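Local atomic coordinates of MHC class I antigen (Ctenopharyngodon idella, PDB entry 5H5Z), a protein that probably presents peptides at the cell surface for recognition by T cells, as a complex with beta-2-microglobulin, as other MHC class I heavy chains do. Residues 118-123 against 127-132; 77-82 against 90-95. All coordinates share one frame; numbering follows the deposited sequence.

Both interactions belong to the peptide-binding platform of the class I heavy chain and reach the same antiparallel sheet; their centres lie about 15 Å apart. Interaction 2 packs the end of helix 55-82 on strand 90-100 and lies beside the bound peptide, which touches Val79 and Trp92. Interaction 1 joins the last two strands of the sheet. Phe119 connects them: its CD2 lies 3.4 Å from Trp92 CH2, the two rings meeting edge-to-face, and its CE1 lies 3.6 Å from Val79 CG2. Phe119, near the start of the hairpin's first strand, thus packs on both residues of interaction 2 that line the peptide.

Interaction 1. Residues 118-123 against 127-132; sequences DFVSLD and LTWTAA
Residues 118-123 and 127-132 pair as the antiparallel arms of a beta hairpin, with Val120 opposite Ala131, Ser121 opposite Thr130, Leu122 opposite Trp129 and Asp123 opposite Thr128. Ser121 and Thr130 form a hydrogen-bonded pair: Ser121 N reaches Thr130 O at 3.0 Å, and Thr130 N returns to Ser121 O at 2.8 Å. Asp123 and Thr128 form the next such pair, where Leu127 and Thr128 both face Asp123 in a G1 beta bulge. At the far end Ala132 N donates to Phe119 O.

The main side-chain contact is made by Trp129. Its CG stands anti to the carbonyl carbon (chi1 -69°), and the indole leans across to strand 118-123. Leu122 CB lies over one face, 3.9 Å from the centroid of the Trp129 six-membered ring in a CH-pi contact, and Leu122 CD1 covers the same face nearer the rim. From the other side of the ring plane Val120 CG2 approaches Trp129 CE3 obliquely at 4.1 Å. A broad, flat indole suits this place because it can lie between these two aliphatic chains of the opposite strand. Ser121 and Thr130 point to the other face of the sheet, where a water bonded to Ser121 OG at 2.7 Å also donates to Thr130 O, giving that carbonyl a second partner. Asp123 OD1 turns back to the amides of Asn125 and Thr126, tying down the turn.

Strand 128-131 is the outermost of its sheet within the chain, and the outward backbone of Trp129 bonds instead to helix 134-145, its N to the Glu144 carboxylate and its O to the Lys140 ammonium. Trp143 meets the indole edge-to-face, Ala149 of helix 148-170 packs on it, and strand 106-114 flanks strand 117-123, where Phe119 and Val120 share Tyr112 in a classic beta bulge.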
loop_
_atom_site.group_PDB
_atom_site.type_symbol
_atom_site.label_atom_id
_atom_site.label_comp_id
_atom_site.label_asym_id
_atom_site.label_seq_id
_atom_site.Cartn_x
_atom_site.Cartn_y
_atom_site.Cartn_z
ATOM N N ASP A 118 -5.286 3.357 -17.898
ATOM C CA ASP A 118 -4.757 4.675 -18.304
ATOM C C ASP A 118 -5.750 5.439 -19.170
ATOM O O ASP A 118 -6.332 4.876 -20.107
ATOM C CB ASP A 118 -3.444 4.530 -19.079
ATOM C CG ASP A 118 -2.274 4.123 -18.200
ATOM O OD1 ASP A 118 -2.416 4.078 -16.961
ATOM O OD2 ASP A 118 -1.194 3.854 -18.761
ATOM N N PHE A 119 -5.943 6.716 -18.848
ATOM C CA PHE A 119 -6.801 7.596 -19.643
ATOM C C PHE A 119 -5.956 8.737 -20.228
ATOM O O PHE A 119 -5.751 8.791 -21.441
ATOM C CB PHE A 119 -7.973 8.114 -18.798
ATOM C CG PHE A 119 -9.016 8.871 -19.585
ATOM C CD1 PHE A 119 -9.950 8.195 -20.365
ATOM C CD2 PHE A 119 -9.072 10.265 -19.533
ATOM C CE1 PHE A 119 -10.914 8.892 -21.084
ATOM C CE2 PHE A 119 -10.038 10.968 -20.246
ATOM C CZ PHE A 119 -10.962 10.281 -21.021
ATOM N N VAL A 120 -5.454 9.631 -19.372
ATOM C CA VAL A 120 -4.486 10.655 -19.791
ATOM C C VAL A 120 -3.338 10.767 -18.776
ATOM O O VAL A 120 -3.544 10.603 -17.571
ATOM C CB VAL A 120 -5.115 12.066 -20.003
ATOM C CG1 VAL A 120 -6.017 12.100 -21.228
ATOM C CG2 VAL A 120 -5.864 12.539 -18.762
ATOM N N SER A 121 -2.137 11.043 -19.280
ATOM C CA SER A 121 -0.939 11.166 -18.449
ATOM C C SER A 121 -0.185 12.419 -18.856
ATOM O O SER A 121 -0.057 12.717 -20.050
ATOM C CB SER A 121 -0.022 9.949 -18.625
ATOM O OG SER A 121 -0.731 8.737 -18.472
ATOM N N LEU A 122 0.316 13.154 -17.867
ATOM C CA LEU A 122 1.071 14.359 -18.146
ATOM C C LEU A 122 2.486 14.039 -18.604
ATOM O O LEU A 122 3.208 13.278 -17.953
ATOM C CB LEU A 122 1.122 15.276 -16.911
ATOM C CG LEU A 122 1.988 16.545 -16.975
ATOM C CD1 LEU A 122 1.500 17.499 -18.058
ATOM C CD2 LEU A 122 2.027 17.239 -15.621
ATOM N N ASP A 123 2.866 14.621 -19.735
ATOM C CA ASP A 123 4.267 14.770 -20.086
ATOM C C ASP A 123 4.637 16.221 -19.779
ATOM O O ASP A 123 4.282 17.134 -20.536
ATOM C CB ASP A 123 4.498 14.449 -21.565
ATOM C CG ASP A 123 5.971 14.480 -21.954
ATOM O OD1 ASP A 123 6.759 15.216 -21.321
ATOM O OD2 ASP A 123 6.343 13.772 -22.910
ATOM N N LEU A 127 4.760 19.567 -22.162
ATOM C CA LEU A 127 3.528 20.242 -21.739
ATOM C C LEU A 127 2.319 19.750 -22.534
ATOM O O LEU A 127 1.491 20.538 -23.003
ATOM C CB LEU A 127 3.679 21.769 -21.815
ATOM C CG LEU A 127 4.602 22.398 -20.767
ATOM C CD1 LEU A 127 4.991 23.816 -21.157
ATOM C CD2 LEU A 127 3.938 22.372 -19.398
ATOM N N THR A 128 2.237 18.430 -22.685
ATOM C CA THR A 128 1.143 17.791 -23.400
ATOM C C THR A 128 0.591 16.636 -22.575
ATOM O O THR A 128 1.231 16.175 -21.622
ATOM C CB THR A 128 1.588 17.256 -24.780
ATOM O OG1 THR A 128 2.701 16.365 -24.618
ATOM C CG2 THR A 128 1.971 18.402 -25.717
ATOM N N TRP A 129 -0.605 16.187 -22.942
ATOM C CA TRP A 129 -1.247 15.052 -22.299
ATOM C C TRP A 129 -1.279 13.859 -23.239
ATOM O O TRP A 129 -1.793 13.948 -24.355
ATOM C CB TRP A 129 -2.662 15.422 -21.854
ATOM C CG TRP A 129 -2.658 16.402 -20.729
ATOM C CD1 TRP A 129 -2.679 17.768 -20.824
ATOM C CD2 TRP A 129 -2.599 16.097 -19.333
ATOM N NE1 TRP A 129 -2.648 18.330 -19.569
ATOM C CE2 TRP A 129 -2.594 17.329 -18.635
ATOM C CE3 TRP A 129 -2.556 14.903 -18.600
ATOM C CZ2 TRP A 129 -2.556 17.399 -17.239
ATOM C CZ3 TRP A 129 -2.513 14.969 -17.214
ATOM C CH2 TRP A 129 -2.506 16.211 -16.545
ATOM N N THR A 130 -0.710 12.748 -22.785
ATOM C CA THR A 130 -0.756 11.505 -23.542
ATOM C C THR A 130 -2.112 10.847 -23.328
ATOM O O THR A 130 -2.482 10.528 -22.198
ATOM C CB THR A 130 0.384 10.558 -23.128
ATOM O OG1 THR A 130 1.633 11.237 -23.292
ATOM C CG2 THR A 130 0.386 9.285 -23.985
ATOM N N ALA A 131 -2.851 10.680 -24.424
ATOM C CA ALA A 131 -4.153 10.025 -24.413
ATOM C C ALA A 131 -3.982 8.538 -24.713
ATOM O O ALA A 131 -3.406 8.170 -25.738
ATOM C CB ALA A 131 -5.074 10.673 -25.439
ATOM N N ALA A 132 -4.476 7.689 -23.814
ATOM C CA ALA A 132 -4.317 6.233 -23.948
ATOM C C ALA A 132 -5.261 5.602 -24.973
ATOM O O ALA A 132 -4.986 4.521 -25.503
ATOM C CB ALA A 132 -4.474 5.555 -22.597
HETATM O O HOH W 1 -2.137 7.975 -20.628
#

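Interaction 2. Residues 77-82 against 90-95; sequences QIVMER and HTWQNM
Met80 and His90 make the sulfur-aromatic part of this contact between the last turns of helix 55-82 and the start of strand 90-100. Met80 SD lies 3.7 Å from His90 CD2 and 4.6 Å from the centroid of the imidazole, 61° off the ring normal, so the thioether approaches obliquely. Met80 SD also touches His90 CB at 3.9 Å, while Met80 CG packs against the same methylene. The bend at chi3 (-67°) turns the terminal methyl of Met80 aside, so that the sulfur faces the ring. A long, flexible thioether suits this place, since it bridges from the helix to a ring whose backbone lies well away: Met80 CA and His90 CA are 7.6 Å apart.

Apolar packing forms the second part. Val79 points toward the strand and its CG1 comes within 4.2 Å of Trp92 CE3, again obliquely to the ring. A short branched residue fits between the helix backbone and the large indole, which also meets Phe72 and Phe119 edge-to-face. Val79 and Trp92 each also pack on an apolar side chain of the bound peptide, making this pair part of the peptide-binding groove.

Polar groups bond beyond the two segments. His90 ND1 is bonded to Asp115 and its NE2 to the carbonyl of Lys87, so both ring nitrogens have partners and the imidazole's rotation is fixed.

The chemistry is therefore one of dispersion and shape between four buried residues, burying a modest 146 Å², both sides summed. The polar bonds of His90 hold its ring in place from two loops, whereas the helix meets that ring through sulfur and carbon; with acceptors at both nitrogens, one of them a carboxylate, the ring is probably protonated on both and positively charged.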
loop_
_atom_site.group_PDB
_atom_site.type_symbol
_atom_site.label_atom_id
_atom_site.label_comp_id
_atom_site.label_asym_id
_atom_site.label_seq_id
_atom_site.Cartn_x
_atom_site.Cartn_y
_atom_site.Cartn_z
ATOM N N GLN A 77 -19.052 11.259 -15.290
ATOM C CA GLN A 77 -20.263 11.303 -16.111
ATOM C C GLN A 77 -19.911 11.384 -17.596
ATOM O O GLN A 77 -20.483 10.671 -18.416
ATOM C CB GLN A 77 -21.149 12.484 -15.705
ATOM C CG GLN A 77 -22.627 12.291 -16.017
ATOM C CD GLN A 77 -23.277 11.210 -15.168
ATOM O OE1 GLN A 77 -22.727 10.784 -14.144
ATOM N NE2 GLN A 77 -24.459 10.763 -15.589
ATOM N N ILE A 78 -18.946 12.243 -17.912
ATOM C CA ILE A 78 -18.483 12.479 -19.280
ATOM C C ILE A 78 -17.831 11.237 -19.913
ATOM O O ILE A 78 -18.194 10.843 -21.024
ATOM C CB ILE A 78 -17.540 13.712 -19.332
ATOM C CG1 ILE A 78 -18.353 15.000 -19.151
ATOM C CG2 ILE A 78 -16.739 13.758 -20.628
ATOM C CD1 ILE A 78 -17.523 16.238 -18.885
ATOM N N VAL A 79 -16.888 10.623 -19.204
ATOM C CA VAL A 79 -16.148 9.472 -19.737
ATOM C C VAL A 79 -17.040 8.234 -19.945
ATOM O O VAL A 79 -16.913 7.547 -20.963
ATOM C CB VAL A 79 -14.855 9.178 -18.918
ATOM C CG1 VAL A 79 -15.160 8.959 -17.445
ATOM C CG2 VAL A 79 -14.061 8.016 -19.501
ATOM N N MET A 80 -17.956 7.978 -19.006
ATOM C CA MET A 80 -18.908 6.853 -19.115
ATOM C C MET A 80 -19.721 6.928 -20.403
ATOM O O MET A 80 -19.905 5.919 -21.103
ATOM C CB MET A 80 -19.864 6.802 -17.908
ATOM C CG MET A 80 -19.206 6.536 -16.560
ATOM S SD MET A 80 -20.368 6.241 -15.204
ATOM C CE MET A 80 -21.148 7.844 -15.020
ATOM N N GLU A 81 -20.199 8.132 -20.712
ATOM C CA GLU A 81 -20.969 8.392 -21.921
ATOM C C GLU A 81 -20.145 8.122 -23.179
ATOM O O GLU A 81 -20.668 7.619 -24.171
ATOM C CB GLU A 81 -21.496 9.830 -21.920
ATOM C CG GLU A 81 -22.640 10.064 -20.940
ATOM C CD GLU A 81 -22.825 11.528 -20.565
ATOM O OE1 GLU A 81 -21.971 12.369 -20.926
ATOM O OE2 GLU A 81 -23.831 11.839 -19.893
ATOM N N ARG A 82 -18.854 8.440 -23.120
ATOM C CA ARG A 82 -17.957 8.242 -24.257
ATOM C C ARG A 82 -17.654 6.770 -24.539
ATOM O O ARG A 82 -17.416 6.390 -25.691
ATOM C CB ARG A 82 -16.686 9.086 -24.096
ATOM C CG ARG A 82 -16.848 10.463 -24.724
ATOM C CD ARG A 82 -16.301 11.598 -23.873
ATOM N NE ARG A 82 -14.848 11.683 -23.910
ATOM C CZ ARG A 82 -14.143 12.769 -23.586
ATOM N NH1 ARG A 82 -12.819 12.737 -23.634
ATOM N NH2 ARG A 82 -14.747 13.893 -23.224
ATOM N N HIS A 90 -18.754 2.403 -12.190
ATOM C CA HIS A 90 -17.525 2.789 -12.872
ATOM C C HIS A 90 -16.650 3.636 -11.955
ATOM O O HIS A 90 -17.137 4.203 -10.974
ATOM C CB HIS A 90 -17.834 3.494 -14.195
ATOM C CG HIS A 90 -18.568 2.628 -15.172
ATOM N ND1 HIS A 90 -17.937 1.678 -15.946
ATOM C CD2 HIS A 90 -19.885 2.548 -15.479
ATOM C CE1 HIS A 90 -18.831 1.059 -16.696
ATOM N NE2 HIS A 90 -20.021 1.568 -16.433
ATOM N N THR A 91 -15.358 3.688 -12.267
ATOM C CA THR A 91 -14.386 4.368 -11.414
ATOM C C THR A 91 -13.555 5.371 -12.201
ATOM O O THR A 91 -13.267 5.171 -13.387
ATOM C CB THR A 91 -13.414 3.384 -10.725
ATOM O OG1 THR A 91 -12.472 2.891 -11.684
ATOM C CG2 THR A 91 -14.153 2.209 -10.099
ATOM N N TRP A 92 -13.165 6.440 -11.511
ATOM C CA TRP A 92 -12.316 7.477 -12.055
ATOM C C TRP A 92 -11.234 7.736 -11.017
ATOM O O TRP A 92 -11.527 7.964 -9.839
ATOM C CB TRP A 92 -13.149 8.739 -12.327
ATOM C CG TRP A 92 -12.381 9.924 -12.859
ATOM C CD1 TRP A 92 -12.192 11.128 -12.234
ATOM C CD2 TRP A 92 -11.715 10.019 -14.123
ATOM N NE1 TRP A 92 -11.452 11.968 -13.034
ATOM C CE2 TRP A 92 -11.147 11.313 -14.199
ATOM C CE3 TRP A 92 -11.557 9.140 -15.210
ATOM C CZ2 TRP A 92 -10.415 11.747 -15.310
ATOM C CZ3 TRP A 92 -10.829 9.570 -16.314
ATOM C CH2 TRP A 92 -10.264 10.866 -16.352
ATOM N N GLN A 93 -9.983 7.673 -11.457
ATOM C CA GLN A 93 -8.843 7.797 -10.552
ATOM C C GLN A 93 -7.858 8.862 -11.003
ATOM O O GLN A 93 -7.664 9.085 -12.197
ATOM C CB GLN A 93 -8.098 6.467 -10.447
ATOM C CG GLN A 93 -8.768 5.411 -9.592
ATOM C CD GLN A 93 -8.194 4.029 -9.861
ATOM O OE1 GLN A 93 -8.398 3.459 -10.931
ATOM N NE2 GLN A 93 -7.462 3.493 -8.896
ATOM N N ASN A 94 -7.224 9.496 -10.023
ATOM C CA ASN A 94 -6.151 10.445 -10.260
ATOM C C ASN A 94 -5.058 10.153 -9.238
ATOM O O ASN A 94 -5.335 9.995 -8.046
ATOM C CB ASN A 94 -6.693 11.874 -10.107
ATOM C CG ASN A 94 -5.646 12.961 -10.349
ATOM O OD1 ASN A 94 -4.707 12.812 -11.140
ATOM N ND2 ASN A 94 -5.845 14.091 -9.695
ATOM N N MET A 95 -3.825 10.031 -9.713
ATOM C CA MET A 95 -2.677 10.053 -8.817
ATOM C C MET A 95 -1.676 11.087 -9.317
ATOM O O MET A 95 -1.425 11.203 -10.518
ATOM C CB MET A 95 -2.031 8.667 -8.669
ATOM C CG MET A 95 -1.448 8.098 -9.952
ATOM S SD MET A 95 -0.951 6.377 -9.788
ATOM C CE MET A 95 0.274 6.502 -8.483
#